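Local coordinates for protein cellulase IBT99 (Metagenomes, PDB 6WBT) that probably hydrolyses 6-phospho-alpha-glucosides as a family 4 glycosidase that uses NAD and a manganese ion, and binds glucose-6-phosphate, at residues Ile192-Asn200 and Arg339-Ile350; Leu385-Leu396 and Lys407-Arg416. All coordinates share one frame; numbering follows the deposited sequence.

From the N terminus the chain first builds the NAD-binding Rossmann part, and the first segment to appear is Ile192-Asn200, which leads up to the manganese site. Contact 1 closes a long loop of 138 residues, much of it helical, when Arg339-Ile350 comes back alongside and brings the small antiparallel sheet against the large mixed sheet. Contact 2 opens only after contact 1 has closed, so the two follow in series and neither nest nor cross. It is a local hairpin of helices, Leu385-Leu396 and Lys407-Arg416, separated by ten residues. The two contacts touch where Gly198 and Leu199 pack on Ile386, and Leu199 also on Gln389 and Asp390.

Contact 1: Ile192-Asn200 and Arg339-Ile350; sequences IESDYFGLN and RQLVIVPNNGAI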
loop_
_atom_site.group_PDB
_atom_site.type_symbol
_atom_site.label_atom_id
_atom_site.label_comp_id
_atom_site.label_asym_id
_atom_site.label_seq_id
_atom_site.Cartn_x
_atom_site.Cartn_y
_atom_site.Cartn_z
ATOM N N ILE A 192 31.169 -17.081 -2.702
ATOM C CA ILE A 192 30.227 -16.652 -1.678
ATOM C C ILE A 192 29.160 -15.778 -2.321
ATOM O O ILE A 192 29.397 -15.089 -3.320
ATOM C CB ILE A 192 30.953 -15.926 -0.521
ATOM C CG1 ILE A 192 30.326 -16.292 0.826
ATOM C CG2 ILE A 192 30.938 -14.415 -0.718
ATOM C CD1 ILE A 192 30.499 -17.748 1.213
ATOM N N GLU A 193 27.959 -15.835 -1.747
ATOM C CA GLU A 193 26.827 -15.033 -2.193
ATOM C C GLU A 193 25.751 -15.120 -1.124
ATOM O O GLU A 193 25.455 -16.210 -0.628
ATOM C CB GLU A 193 26.290 -15.512 -3.549
ATOM C CG GLU A 193 24.945 -14.911 -3.925
ATOM C CD GLU A 193 24.546 -15.199 -5.360
ATOM O OE1 GLU A 193 25.372 -14.977 -6.270
ATOM O OE2 GLU A 193 23.397 -15.640 -5.580
ATOM N N SER A 194 25.181 -13.975 -0.766
ATOM C CA SER A 194 24.257 -13.900 0.349
ATOM C C SER A 194 23.048 -13.061 -0.029
ATOM O O SER A 194 23.122 -12.182 -0.892
ATOM C CB SER A 194 24.930 -13.306 1.592
ATOM O OG SER A 194 25.403 -11.996 1.330
ATOM N N ASP A 195 21.930 -13.361 0.626
ATOM C CA ASP A 195 20.719 -12.560 0.557
ATOM C C ASP A 195 20.708 -11.580 1.724
ATOM O O ASP A 195 20.983 -11.958 2.867
ATOM C CB ASP A 195 19.474 -13.449 0.601
ATOM C CG ASP A 195 19.473 -14.505 -0.487
ATOM O OD1 ASP A 195 19.824 -14.172 -1.637
ATOM O OD2 ASP A 195 19.127 -15.667 -0.190
ATOM N N TYR A 196 20.381 -10.322 1.435
ATOM C CA TYR A 196 20.613 -9.241 2.383
ATOM C C TYR A 196 19.549 -8.168 2.201
ATOM O O TYR A 196 19.068 -7.935 1.091
ATOM C CB TYR A 196 22.023 -8.666 2.184
ATOM C CG TYR A 196 22.413 -7.532 3.101
ATOM C CD1 TYR A 196 22.132 -6.215 2.764
ATOM C CD2 TYR A 196 23.097 -7.774 4.285
ATOM C CE1 TYR A 196 22.498 -5.173 3.591
ATOM C CE2 TYR A 196 23.469 -6.738 5.119
ATOM C CZ TYR A 196 23.167 -5.439 4.766
ATOM O OH TYR A 196 23.535 -4.400 5.590
ATOM N N PHE A 197 19.178 -7.522 3.306
ATOM C CA PHE A 197 18.245 -6.405 3.252
ATOM C C PHE A 197 18.501 -5.489 4.438
ATOM O O PHE A 197 19.142 -5.876 5.418
ATOM C CB PHE A 197 16.782 -6.875 3.243
ATOM C CG PHE A 197 16.263 -7.291 4.595
ATOM C CD1 PHE A 197 15.611 -6.382 5.415
ATOM C CD2 PHE A 197 16.417 -8.593 5.039
ATOM C CE1 PHE A 197 15.135 -6.762 6.656
ATOM C CE2 PHE A 197 15.939 -8.978 6.277
ATOM C CZ PHE A 197 15.297 -8.063 7.086
ATOM N N GLY A 198 17.976 -4.267 4.342
ATOM C CA GLY A 198 18.097 -3.267 5.376
ATOM C C GLY A 198 18.629 -1.973 4.805
ATOM O O GLY A 198 18.607 -1.751 3.590
ATOM N N LEU A 199 19.101 -1.107 5.694
ATOM C CA LEU A 199 19.725 0.150 5.310
ATOM C C LEU A 199 21.244 0.016 5.376
ATOM O O LEU A 199 21.784 -1.001 5.817
ATOM C CB LEU A 199 19.245 1.290 6.213
ATOM C CG LEU A 199 17.733 1.514 6.287
ATOM C CD1 LEU A 199 17.410 2.695 7.189
ATOM C CD2 LEU A 199 17.145 1.721 4.899
ATOM N N ASN A 200 21.932 1.062 4.926
ATOM C CA ASN A 200 23.389 1.062 4.979
ATOM C C ASN A 200 23.858 1.045 6.428
ATOM O O ASN A 200 23.439 1.877 7.239
ATOM C CB ASN A 200 23.950 2.282 4.247
ATOM C CG ASN A 200 25.466 2.337 4.280
ATOM O OD1 ASN A 200 26.056 3.255 4.848
ATOM N ND2 ASN A 200 26.106 1.345 3.673
ATOM N N ARG A 339 25.956 -9.441 -9.434
ATOM C CA ARG A 339 24.995 -9.363 -8.340
ATOM C C ARG A 339 25.700 -8.809 -7.107
ATOM O O ARG A 339 26.488 -9.511 -6.465
ATOM C CB ARG A 339 24.388 -10.736 -8.062
ATOM C CG ARG A 339 23.245 -10.726 -7.062
ATOM C CD ARG A 339 22.728 -12.134 -6.817
ATOM N NE ARG A 339 21.579 -12.151 -5.918
ATOM C CZ ARG A 339 21.668 -12.194 -4.594
ATOM N NH1 ARG A 339 22.857 -12.220 -4.007
ATOM N NH2 ARG A 339 20.568 -12.209 -3.854
ATOM N N GLN A 340 25.415 -7.551 -6.773
ATOM C CA GLN A 340 26.045 -6.879 -5.647
ATOM C C GLN A 340 24.980 -6.301 -4.725
ATOM O O GLN A 340 23.817 -6.139 -5.106
ATOM C CB GLN A 340 26.988 -5.759 -6.111
ATOM C CG GLN A 340 28.052 -6.203 -7.102
ATOM C CD GLN A 340 29.057 -7.166 -6.497
ATOM O OE1 GLN A 340 29.195 -7.256 -5.277
ATOM N NE2 GLN A 340 29.764 -7.894 -7.353
ATOM N N LEU A 341 25.398 -5.985 -3.501
ATOM C CA LEU A 341 24.525 -5.356 -2.511
ATOM C C LEU A 341 24.699 -3.847 -2.628
ATOM O O LEU A 341 25.659 -3.277 -2.104
ATOM C CB LEU A 341 24.856 -5.849 -1.107
ATOM C CG LEU A 341 24.926 -7.362 -0.887
ATOM C CD1 LEU A 341 25.239 -7.673 0.569
ATOM C CD2 LEU A 341 23.635 -8.038 -1.314
ATOM N N VAL A 342 23.768 -3.194 -3.320
ATOM C CA VAL A 342 23.835 -1.763 -3.566
ATOM C C VAL A 342 22.653 -1.086 -2.880
ATOM O O VAL A 342 21.733 -1.737 -2.384
ATOM C CB VAL A 342 23.856 -1.430 -5.069
ATOM C CG1 VAL A 342 24.962 -2.203 -5.768
ATOM C CG2 VAL A 342 22.512 -1.739 -5.686
ATOM N N ILE A 343 22.691 0.242 -2.865
ATOM C CA ILE A 343 21.671 1.061 -2.223
ATOM C C ILE A 343 20.782 1.636 -3.317
ATOM O O ILE A 343 21.235 2.433 -4.146
ATOM C CB ILE A 343 22.297 2.171 -1.370
ATOM C CG1 ILE A 343 23.328 1.576 -0.410
ATOM C CG2 ILE A 343 21.221 2.925 -0.605
ATOM C CD1 ILE A 343 24.090 2.610 0.379
ATOM N N VAL A 344 19.515 1.236 -3.322
ATOM C CA VAL A 344 18.573 1.662 -4.355
ATOM C C VAL A 344 17.331 2.222 -3.678
ATOM O O VAL A 344 17.045 1.911 -2.510
ATOM C CB VAL A 344 18.201 0.498 -5.303
ATOM C CG1 VAL A 344 19.410 0.062 -6.111
ATOM C CG2 VAL A 344 17.634 -0.667 -4.509
ATOM N N PRO A 345 16.577 3.068 -4.380
ATOM C CA PRO A 345 15.259 3.469 -3.871
ATOM C C PRO A 345 14.332 2.265 -3.807
ATOM O O PRO A 345 14.277 1.459 -4.739
ATOM C CB PRO A 345 14.777 4.503 -4.896
ATOM C CG PRO A 345 16.017 4.966 -5.588
ATOM C CD PRO A 345 16.936 3.789 -5.612
ATOM N N ASN A 346 13.608 2.145 -2.694
ATOM C CA ASN A 346 12.731 1.004 -2.458
ATOM C C ASN A 346 11.697 0.857 -3.565
ATOM O O ASN A 346 11.817 -0.028 -4.419
ATOM C CB ASN A 346 12.031 1.136 -1.104
ATOM C CG ASN A 346 11.314 -0.131 -0.695
ATOM O OD1 ASN A 346 11.673 -1.225 -1.129
ATOM N ND2 ASN A 346 10.295 0.007 0.144
ATOM N N ASN A 347 10.679 1.720 -3.553
ATOM C CA ASN A 347 9.636 1.726 -4.579
ATOM C C ASN A 347 8.974 0.356 -4.709
ATOM O O ASN A 347 8.632 -0.093 -5.805
ATOM C CB ASN A 347 10.195 2.193 -5.926
ATOM C CG ASN A 347 10.511 3.676 -5.945
ATOM O OD1 ASN A 347 9.825 4.476 -5.308
ATOM N ND2 ASN A 347 11.551 4.052 -6.680
ATOM N N GLY A 348 8.797 -0.320 -3.575
ATOM C CA GLY A 348 8.152 -1.614 -3.544
ATOM C C GLY A 348 9.081 -2.808 -3.480
ATOM O O GLY A 348 8.593 -3.943 -3.439
ATOM N N ALA A 349 10.400 -2.592 -3.480
ATOM C CA ALA A 349 11.332 -3.708 -3.349
ATOM C C ALA A 349 11.118 -4.440 -2.030
ATOM O O ALA A 349 10.930 -5.661 -2.005
ATOM C CB ALA A 349 12.770 -3.206 -3.468
ATOM N N ILE A 350 11.149 -3.705 -0.923
ATOM C CA ILE A 350 10.715 -4.204 0.376
ATOM C C ILE A 350 9.333 -3.612 0.625
ATOM O O ILE A 350 9.191 -2.398 0.808
ATOM C CB ILE A 350 11.703 -3.833 1.490
ATOM C CG1 ILE A 350 13.105 -4.347 1.153
ATOM C CG2 ILE A 350 11.235 -4.396 2.824
ATOM C CD1 ILE A 350 14.151 -4.012 2.199
#
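Asp195 OD1 is held by two arginines: Arg339 NH2 reaches it at 3.1 Å in a salt bridge whose hydrogen bond is weak and bent, and Arg209 NH1 pairs with it as well. Arg339 NH1 gives a nearly straight hydrogen bond to Ser194 O, 3.1 Å long with an N-H...O angle of 176°. That oxygen lies at the guanidinium edge, in its plane, while the donor sits above the carbonyl plane. The carboxylate oxygen OE2 of Glu193 lies over one face, well out of the plane, 3.8 Å from Arg339 NH1, a long ion pair of charges alone. Arg339 points its CG away from its own N (chi1 -172°) and stays extended to NE, spanning the gap between two strands whose axes run nearly parallel, 22° apart. Glu193 also pairs with Arg209 and with Arg337 of the second subunit, so the network extends into the subunit interface.

Further along, the contact becomes apolar. Leu341 turns CD1 onto Tyr196 CB at 3.7 Å, the two side chains crossing at about a right angle. Ile343 CD1 meets Asn200 CB at 3.9 Å, close to the manganese site, and Ile350 CD1 touches Phe197 CB at 4.0 Å.

Strand 192-197 pairs with strand 202-210 in the small antiparallel sheet, whereas strand 338-345 belongs to the large mixed sheet; the two strands meet largely through side chains. Strand 358-366 lies alongside, with Pro362 against Arg339 and Leu341 and a backbone bond between Glu360 and Gly198, and helix 151-161 packs on Asn200 and Ile343.

Contact 2: Leu385-Leu396 and Lys407-Arg416; sequences LIEQQDACEGLL and KALMAFTMNR
Leu395 and Met414 (a selenomethionine) interlock as knobs into holes where the two helices run antiparallel, their axes 7.8 Å apart at closest approach. Leu395 sits among Lys407, Met410, Ala411 and Met414, its CD1 3.7 Å from Met410 CB. Met414 fills the reciprocal hole made by Gln388, Ala391, Cys392 and Leu395; it leaves the backbone with CG anti to N (chi1 -176°), then bends twice, and its CG lies 3.6 Å from Cys392 CB. The small Ala411 lets the backbones close to 4.6 Å between its CA and that of Cys392.

Towards Lys407 the side chain is partly exposed: its CB touches Leu395 O at 3.7 Å, while its outer part leads off to pair with Glu398. At the other end, where Arg416 is also partly exposed, polar groups take over. The extended Gln388 gives NE2 to Met414 O at 2.6 Å, almost head-on to the carbonyl oxygen, and takes Arg416 NH1 on its OE1 at 2.9 Å. Leu385 CD2 lies over one face of that guanidinium, toward its rim, and NH2 turns to Thr413 O of the third subunit.

Both ends of the Gln388 amide are thus engaged, which fixes its flip and holds the carbonyl oxygen of Met414. The helices are therefore held by apolar knobs into holes at their middle and by the Gln388 amide at one end, with Arg416 carrying the bonding on to the third subunit.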
loop_
_atom_site.group_PDB
_atom_site.type_symbol
_atom_site.label_atom_id
_atom_site.label_comp_id
_atom_site.label_asym_id
_atom_site.label_seq_id
_atom_site.Cartn_x
_atom_site.Cartn_y
_atom_site.Cartn_z
ATOM N N LEU A 385 12.580 -1.495 13.227
ATOM C CA LEU A 385 13.918 -0.925 13.347
ATOM C C LEU A 385 14.261 -0.064 12.139
ATOM O O LEU A 385 14.846 1.016 12.285
ATOM C CB LEU A 385 14.949 -2.041 13.524
ATOM C CG LEU A 385 14.999 -2.717 14.895
ATOM C CD1 LEU A 385 15.939 -3.910 14.868
ATOM C CD2 LEU A 385 15.430 -1.721 15.959
ATOM N N ILE A 386 13.905 -0.522 10.936
ATOM C CA ILE A 386 14.188 0.256 9.736
ATOM C C ILE A 386 13.269 1.469 9.648
ATOM O O ILE A 386 13.683 2.536 9.180
ATOM C CB ILE A 386 14.079 -0.638 8.485
ATOM C CG1 ILE A 386 15.129 -1.750 8.536
ATOM C CG2 ILE A 386 14.248 0.181 7.215
ATOM C CD1 ILE A 386 15.036 -2.732 7.389
ATOM N N GLU A 387 12.019 1.337 10.106
ATOM C CA GLU A 387 11.096 2.468 10.069
ATOM C C GLU A 387 11.594 3.621 10.931
ATOM O O GLU A 387 11.417 4.793 10.576
ATOM C CB GLU A 387 9.701 2.029 10.523
ATOM C CG GLU A 387 8.924 1.208 9.502
ATOM C CD GLU A 387 8.396 2.036 8.346
ATOM O OE1 GLU A 387 8.564 3.274 8.363
ATOM O OE2 GLU A 387 7.805 1.446 7.416
ATOM N N GLN A 388 12.222 3.312 12.067
ATOM C CA GLN A 388 12.735 4.366 12.936
ATOM C C GLN A 388 13.913 5.085 12.291
ATOM O O GLN A 388 13.967 6.320 12.274
ATOM C CB GLN A 388 13.134 3.783 14.291
ATOM C CG GLN A 388 13.701 4.809 15.259
ATOM C CD GLN A 388 14.052 4.209 16.606
ATOM O OE1 GLN A 388 13.897 3.007 16.821
ATOM N NE2 GLN A 388 14.527 5.046 17.520
ATOM N N GLN A 389 14.870 4.324 11.752
ATOM C CA GLN A 389 16.039 4.938 11.130
ATOM C C GLN A 389 15.669 5.662 9.842
ATOM O O GLN A 389 16.203 6.741 9.558
ATOM C CB GLN A 389 17.107 3.879 10.862
ATOM C CG GLN A 389 18.279 3.923 11.828
ATOM C CD GLN A 389 19.185 5.115 11.594
ATOM O OE1 GLN A 389 19.096 6.124 12.292
ATOM N NE2 GLN A 389 20.067 5.003 10.608
ATOM N N ASP A 390 14.764 5.086 9.048
ATOM C CA ASP A 390 14.354 5.737 7.807
ATOM C C ASP A 390 13.661 7.064 8.089
ATOM O O ASP A 390 13.843 8.039 7.352
ATOM C CB ASP A 390 13.444 4.814 7.000
ATOM C CG ASP A 390 13.281 5.267 5.564
ATOM O OD1 ASP A 390 14.267 5.186 4.802
ATOM O OD2 ASP A 390 12.171 5.703 5.196
ATOM N N ALA A 391 12.859 7.119 9.155
ATOM C CA ALA A 391 12.283 8.391 9.574
ATOM C C ALA A 391 13.363 9.331 10.091
ATOM O O ALA A 391 13.333 10.535 9.810
ATOM C CB ALA A 391 11.214 8.160 10.641
ATOM N N CYS A 392 14.329 8.796 10.842
ATOM C CA CYS A 392 15.437 9.611 11.330
ATOM C C CYS A 392 16.242 10.192 10.174
ATOM O O CYS A 392 16.485 11.403 10.115
ATOM C CB CYS A 392 16.333 8.775 12.244
ATOM S SG CYS A 392 17.931 9.524 12.612
ATOM N N GLU A 393 16.668 9.337 9.242
ATOM C CA GLU A 393 17.414 9.819 8.084
ATOM C C GLU A 393 16.544 10.677 7.176
ATOM O O GLU A 393 17.048 11.609 6.538
ATOM C CB GLU A 393 17.997 8.639 7.307
ATOM C CG GLU A 393 18.964 7.788 8.114
ATOM C CD GLU A 393 19.441 6.566 7.352
ATOM O OE1 GLU A 393 18.924 6.317 6.243
ATOM O OE2 GLU A 393 20.332 5.856 7.863
ATOM N N GLY A 394 15.244 10.385 7.106
ATOM C CA GLY A 394 14.358 11.202 6.293
ATOM C C GLY A 394 14.173 12.599 6.855
ATOM O O GLY A 394 14.161 13.581 6.107
ATOM N N LEU A 395 14.027 12.708 8.178
ATOM C CA LEU A 395 13.900 14.022 8.802
ATOM C C LEU A 395 15.187 14.826 8.685
ATOM O O LEU A 395 15.142 16.061 8.630
ATOM C CB LEU A 395 13.501 13.870 10.270
ATOM C CG LEU A 395 12.092 13.346 10.552
ATOM C CD1 LEU A 395 11.967 12.913 12.003
ATOM C CD2 LEU A 395 11.048 14.397 10.213
ATOM N N LEU A 396 16.339 14.152 8.646
ATOM C CA LEU A 396 17.605 14.864 8.512
ATOM C C LEU A 396 17.792 15.416 7.106
ATOM O O LEU A 396 18.389 16.486 6.936
ATOM C CB LEU A 396 18.768 13.943 8.879
ATOM C CG LEU A 396 20.114 14.635 9.096
ATOM C CD1 LEU A 396 20.074 15.491 10.350
ATOM C CD2 LEU A 396 21.239 13.617 9.171
ATOM N N LYS A 407 13.350 20.160 12.275
ATOM C CA LYS A 407 13.508 18.872 11.608
ATOM C C LYS A 407 14.795 18.185 12.041
ATOM O O LYS A 407 14.844 16.955 12.159
ATOM C CB LYS A 407 13.485 19.057 10.092
ATOM C CG LYS A 407 12.159 19.552 9.534
ATOM C CD LYS A 407 11.247 18.402 9.142
ATOM C CE LYS A 407 9.974 18.914 8.482
ATOM N NZ LYS A 407 9.174 17.812 7.877
ATOM N N ALA A 408 15.854 18.964 12.280
ATOM C CA ALA A 408 17.102 18.387 12.766
ATOM C C ALA A 408 16.945 17.854 14.184
ATOM O O ALA A 408 17.472 16.785 14.513
ATOM C CB ALA A 408 18.224 19.424 12.700
ATOM N N LEU A 409 16.223 18.585 15.037
ATOM C CA LEU A 409 15.961 18.099 16.388
ATOM C C LEU A 409 15.121 16.828 16.358
ATOM O O LEU A 409 15.306 15.931 17.188
ATOM C CB LEU A 409 15.268 19.185 17.209
ATOM C CG LEU A 409 14.935 18.839 18.660
ATOM C CD1 LEU A 409 16.201 18.506 19.434
ATOM C CD2 LEU A 409 14.181 19.980 19.323
HETATM N N MSE A 410 14.197 16.734 15.408
HETATM C CA MSE A 410 13.386 15.538 15.233
HETATM C C MSE A 410 14.238 14.366 14.761
HETATM O O MSE A 410 13.977 13.214 15.107
HETATM C CB MSE A 410 12.253 15.803 14.241
HETATM C CG MSE A 410 11.131 16.665 14.795
HETATM SE SE MSE A 410 9.769 17.081 13.464
HETATM C CE MSE A 410 8.407 17.815 14.648
ATOM N N ALA A 411 15.265 14.672 13.964
ATOM C CA ALA A 411 16.160 13.627 13.480
ATOM C C ALA A 411 17.031 13.080 14.604
ATOM O O ALA A 411 17.271 11.870 14.679
ATOM C CB ALA A 411 17.027 14.162 12.340
ATOM N N PHE A 412 17.508 13.957 15.490
ATOM C CA PHE A 412 18.346 13.505 16.597
ATOM C C PHE A 412 17.521 12.797 17.664
ATOM O O PHE A 412 17.980 11.817 18.262
ATOM C CB PHE A 412 19.106 14.691 17.195
ATOM C CG PHE A 412 20.333 15.081 16.416
ATOM C CD1 PHE A 412 20.228 15.542 15.114
ATOM C CD2 PHE A 412 21.589 14.995 16.992
ATOM C CE1 PHE A 412 21.353 15.902 14.397
ATOM C CE2 PHE A 412 22.719 15.355 16.279
ATOM C CZ PHE A 412 22.600 15.809 14.981
ATOM N N THR A 413 16.299 13.275 17.917
ATOM C CA THR A 413 15.437 12.619 18.895
ATOM C C THR A 413 15.061 11.208 18.454
ATOM O O THR A 413 14.938 10.307 19.292
ATOM C CB THR A 413 14.178 13.459 19.127
ATOM O OG1 THR A 413 14.547 14.757 19.613
ATOM C CG2 THR A 413 13.255 12.791 20.138
HETATM N N MSE A 414 14.899 10.995 17.153
HETATM C CA MSE A 414 14.461 9.710 16.619
HETATM C C MSE A 414 15.522 8.615 16.749
HETATM O O MSE A 414 15.191 7.438 16.901
HETATM C CB MSE A 414 14.066 9.867 15.147
HETATM C CG MSE A 414 13.511 8.607 14.505
HETATM SE SE MSE A 414 11.743 8.136 15.169
HETATM C CE MSE A 414 10.783 9.723 14.572
ATOM N N ASN A 415 16.792 9.011 16.695
ATOM C CA ASN A 415 17.879 8.042 16.651
ATOM C C ASN A 415 17.930 7.215 17.930
ATOM O O ASN A 415 17.653 7.712 19.026
ATOM C CB ASN A 415 19.213 8.757 16.432
ATOM C CG ASN A 415 20.308 7.817 15.970
ATOM O OD1 ASN A 415 20.946 7.143 16.778
ATOM N ND2 ASN A 415 20.533 7.769 14.662
ATOM N N ARG A 416 18.292 5.937 17.782
ATOM C CA ARG A 416 18.334 5.036 18.930
ATOM C C ARG A 416 19.504 5.349 19.853
ATOM O O ARG A 416 19.422 5.092 21.061
ATOM C CB ARG A 416 18.411 3.583 18.459
ATOM C CG ARG A 416 17.248 3.145 17.584
ATOM C CD ARG A 416 17.307 1.654 17.290
ATOM N NE ARG A 416 17.174 0.854 18.504
ATOM C CZ ARG A 416 16.012 0.455 19.012
ATOM N NH1 ARG A 416 14.876 0.784 18.411
ATOM N NH2 ARG A 416 15.984 -0.271 20.121
#